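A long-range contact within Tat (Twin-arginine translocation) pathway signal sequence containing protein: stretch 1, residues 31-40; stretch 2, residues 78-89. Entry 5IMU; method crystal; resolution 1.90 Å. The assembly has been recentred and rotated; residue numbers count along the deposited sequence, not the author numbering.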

# COMPACT_ATOMS: atom_id res chain seq x y z
N ILE A 31 -8.36 5.48 7.28
CA ILE A 31 -8.02 4.11 7.64
C ILE A 31 -7.03 4.14 8.79
O ILE A 31 -6.36 5.15 9.04
CB ILE A 31 -7.44 3.32 6.45
CG1 ILE A 31 -6.10 3.91 6.02
CG2 ILE A 31 -8.42 3.31 5.28
CD1 ILE A 31 -5.53 3.26 4.76
N SER A 32 -6.93 3.01 9.49
CA SER A 32 -6.06 2.91 10.66
C SER A 32 -4.64 2.56 10.25
O SER A 32 -4.41 1.79 9.32
CB SER A 32 -6.60 1.87 11.64
OG SER A 32 -7.82 2.29 12.21
N TRP A 33 -3.67 3.14 10.97
CA TRP A 33 -2.25 2.93 10.71
C TRP A 33 -1.54 2.58 12.01
O TRP A 33 -2.00 2.92 13.10
CB TRP A 33 -1.58 4.18 10.11
CG TRP A 33 -2.13 4.64 8.79
CD1 TRP A 33 -3.14 5.54 8.60
CD2 TRP A 33 -1.67 4.27 7.49
NE1 TRP A 33 -3.35 5.73 7.25
CE2 TRP A 33 -2.45 4.96 6.55
CE3 TRP A 33 -0.67 3.41 7.03
CZ2 TRP A 33 -2.27 4.82 5.18
CZ3 TRP A 33 -0.49 3.27 5.66
CH2 TRP A 33 -1.29 3.98 4.75
N ALA A 34 -0.39 1.92 11.87
CA ALA A 34 0.49 1.67 13.01
C ALA A 34 1.92 1.51 12.52
O ALA A 34 2.16 1.05 11.41
CB ALA A 34 0.06 0.43 13.81
N ALA A 35 2.86 1.89 13.38
CA ALA A 35 4.28 1.69 13.12
C ALA A 35 4.96 1.19 14.38
O ALA A 35 4.61 1.59 15.50
CB ALA A 35 4.96 2.98 12.63
N GLY A 36 5.95 0.32 14.20
CA GLY A 36 6.64 -0.28 15.32
C GLY A 36 8.11 -0.48 15.01
O GLY A 36 8.51 -0.64 13.86
N LEU A 37 8.91 -0.46 16.07
CA LEU A 37 10.35 -0.69 15.98
C LEU A 37 10.65 -2.13 16.38
O LEU A 37 10.29 -2.56 17.48
CB LEU A 37 11.12 0.28 16.87
CG LEU A 37 12.65 0.23 16.75
CD1 LEU A 37 13.09 0.71 15.37
CD2 LEU A 37 13.33 1.03 17.85
N ARG A 38 11.31 -2.86 15.48
CA ARG A 38 11.70 -4.23 15.78
C ARG A 38 12.84 -4.26 16.80
O ARG A 38 13.49 -3.24 17.07
CB ARG A 38 12.13 -4.96 14.50
CG ARG A 38 11.00 -5.23 13.52
CD ARG A 38 10.42 -6.62 13.73
NE ARG A 38 9.62 -7.06 12.60
CZ ARG A 38 8.32 -7.33 12.66
NH1 ARG A 38 7.67 -7.21 13.82
NH2 ARG A 38 7.67 -7.72 11.58
N ASP A 39 13.07 -5.44 17.37
CA ASP A 39 14.08 -5.55 18.43
C ASP A 39 15.50 -5.44 17.90
O ASP A 39 16.43 -5.37 18.71
CB ASP A 39 13.90 -6.87 19.20
CG ASP A 39 14.18 -8.10 18.35
OD1 ASP A 39 14.29 -7.98 17.11
OD2 ASP A 39 14.28 -9.20 18.93
N ASP A 40 15.71 -5.41 16.58
CA ASP A 40 17.04 -5.13 16.07
C ASP A 40 17.42 -3.66 16.23
O ASP A 40 18.58 -3.31 16.00
CB ASP A 40 17.18 -5.55 14.60
CG ASP A 40 16.18 -4.86 13.68
OD1 ASP A 40 15.56 -3.85 14.08
OD2 ASP A 40 16.04 -5.32 12.53
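Stretch 2 (78-89) DVIDLLGAVVAV

This contact illustrates how a short helix and the strand-like segment that follows it can both pack on one strand, the helix through apolar side chains that pack against a small residue, Ala34, on the strand and the segment through backbone hydrogen bonds. In stretch 2, Asp78 caps the helix 79-83, its OD1 accepting from Asp81 N at 2.9 Å. The helix runs in roughly the same sense as strand 33-37, at a crossing angle of -31°, and the two axes approach to 8.0 Å. So close an approach goes with small residues on the strand: the CB of Ala34 lies 3.6 Å from Val79 CB and 3.9 Å from Leu83 CD1, while Val79 CG1 also reaches Ser32 O at 3.6 Å.

At Gly84 the chain leaves helical geometry with positive phi, a conformation that favours glycine, and stretch 2 returns to meet the strand antiparallel. Gly36 pairs with Val89 across a non-hydrogen-bonded position, with CA atoms 4.6 Å apart, and Gly36 CA makes a CA-H...O contact of 3.1 Å to Ala88 O. A side chain here would have little room, since an ideal CB on Gly36 would lie 2.8 Å from Val86 CG1, a clash. Beside it, Leu37 N donates to Ala88 O at 3.2 Å, and Val87 N donates to Leu37 O at 2.8 Å in a nearly straight bond.

Arg38 fastens the turn between the two elements. Although its CA-to-CB bond points away from stretch 2, the side chain brings NH1 back to donate to both Leu83 O and Ala85 O, each at 2.9 Å. Both acceptors lie near the guanidinium plane, at its edge, so one nitrogen bridges carbonyls flanking Gly84. Water 2 extends this network, its oxygen accepting from Asp39 N at 2.9 Å and donating to Ala85 O at 2.8 Å.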

# COMPACT_ATOMS: atom_id res chain seq x y z
N ASP A 78 -6.10 -6.50 13.52
CA ASP A 78 -6.01 -5.06 13.60
C ASP A 78 -4.55 -4.62 13.43
O ASP A 78 -3.64 -5.45 13.32
CB ASP A 78 -6.61 -4.55 14.92
CG ASP A 78 -5.73 -4.83 16.12
OD1 ASP A 78 -4.97 -5.82 16.10
OD2 ASP A 78 -5.79 -4.05 17.09
N VAL A 79 -4.33 -3.31 13.42
CA VAL A 79 -2.99 -2.78 13.15
C VAL A 79 -2.00 -3.21 14.22
O VAL A 79 -0.82 -3.42 13.93
CB VAL A 79 -3.04 -1.25 13.01
CG1 VAL A 79 -3.78 -0.86 11.74
CG2 VAL A 79 -3.70 -0.61 14.23
N ILE A 80 -2.46 -3.36 15.47
CA ILE A 80 -1.56 -3.81 16.53
C ILE A 80 -1.13 -5.25 16.27
O ILE A 80 0.06 -5.58 16.34
CB ILE A 80 -2.23 -3.66 17.91
CG1 ILE A 80 -2.82 -2.25 18.07
CG2 ILE A 80 -1.23 -3.94 19.01
CD1 ILE A 80 -1.80 -1.14 17.93
N ASP A 81 -2.09 -6.13 15.97
CA ASP A 81 -1.77 -7.51 15.64
C ASP A 81 -0.84 -7.60 14.43
O ASP A 81 0.07 -8.44 14.40
CB ASP A 81 -3.04 -8.31 15.39
CG ASP A 81 -3.85 -8.56 16.65
OD1 ASP A 81 -4.91 -9.22 16.55
OD2 ASP A 81 -3.43 -8.11 17.73
N LEU A 82 -1.06 -6.74 13.43
CA LEU A 82 -0.27 -6.81 12.21
C LEU A 82 1.19 -6.45 12.45
O LEU A 82 2.08 -6.94 11.74
CB LEU A 82 -0.87 -5.90 11.13
CG LEU A 82 -2.17 -6.38 10.49
CD1 LEU A 82 -2.73 -5.32 9.55
CD2 LEU A 82 -1.96 -7.69 9.75
N LEU A 83 1.47 -5.60 13.45
CA LEU A 83 2.85 -5.23 13.73
C LEU A 83 3.67 -6.41 14.22
O LEU A 83 4.89 -6.44 14.02
CB LEU A 83 2.89 -4.11 14.77
CG LEU A 83 2.63 -2.67 14.33
CD1 LEU A 83 2.77 -1.73 15.51
CD2 LEU A 83 3.58 -2.28 13.22
N GLY A 84 3.03 -7.39 14.87
CA GLY A 84 3.78 -8.49 15.43
C GLY A 84 4.64 -8.03 16.60
O GLY A 84 4.27 -7.14 17.38
N ALA A 85 5.82 -8.63 16.72
CA ALA A 85 6.71 -8.39 17.85
C ALA A 85 7.54 -7.13 17.60
O ALA A 85 8.34 -7.08 16.66
CB ALA A 85 7.61 -9.60 18.08
N VAL A 86 7.36 -6.12 18.46
CA VAL A 86 8.09 -4.86 18.38
C VAL A 86 8.39 -4.40 19.80
O VAL A 86 7.87 -4.94 20.78
CB VAL A 86 7.30 -3.77 17.62
CG1 VAL A 86 7.21 -4.10 16.14
CG2 VAL A 86 5.91 -3.64 18.21
N VAL A 87 9.25 -3.39 19.91
CA VAL A 87 9.65 -2.83 21.20
C VAL A 87 9.14 -1.41 21.40
O VAL A 87 9.44 -0.79 22.44
CB VAL A 87 11.18 -2.89 21.39
CG1 VAL A 87 11.67 -4.32 21.27
CG2 VAL A 87 11.88 -1.99 20.39
N ALA A 88 8.38 -0.86 20.45
CA ALA A 88 7.69 0.41 20.61
C ALA A 88 6.62 0.51 19.54
O ALA A 88 6.81 0.02 18.42
CB ALA A 88 8.65 1.60 20.53
N VAL A 89 5.49 1.12 19.88
CA VAL A 89 4.31 1.16 19.02
C VAL A 89 3.73 2.57 18.99
O VAL A 89 3.66 3.24 20.02
CB VAL A 89 3.23 0.16 19.49
CG1 VAL A 89 2.02 0.20 18.55
CG2 VAL A 89 3.78 -1.24 19.60
O HOH W 1 5.56 -9.06 11.85
O HOH W 2 11.06 -7.49 17.38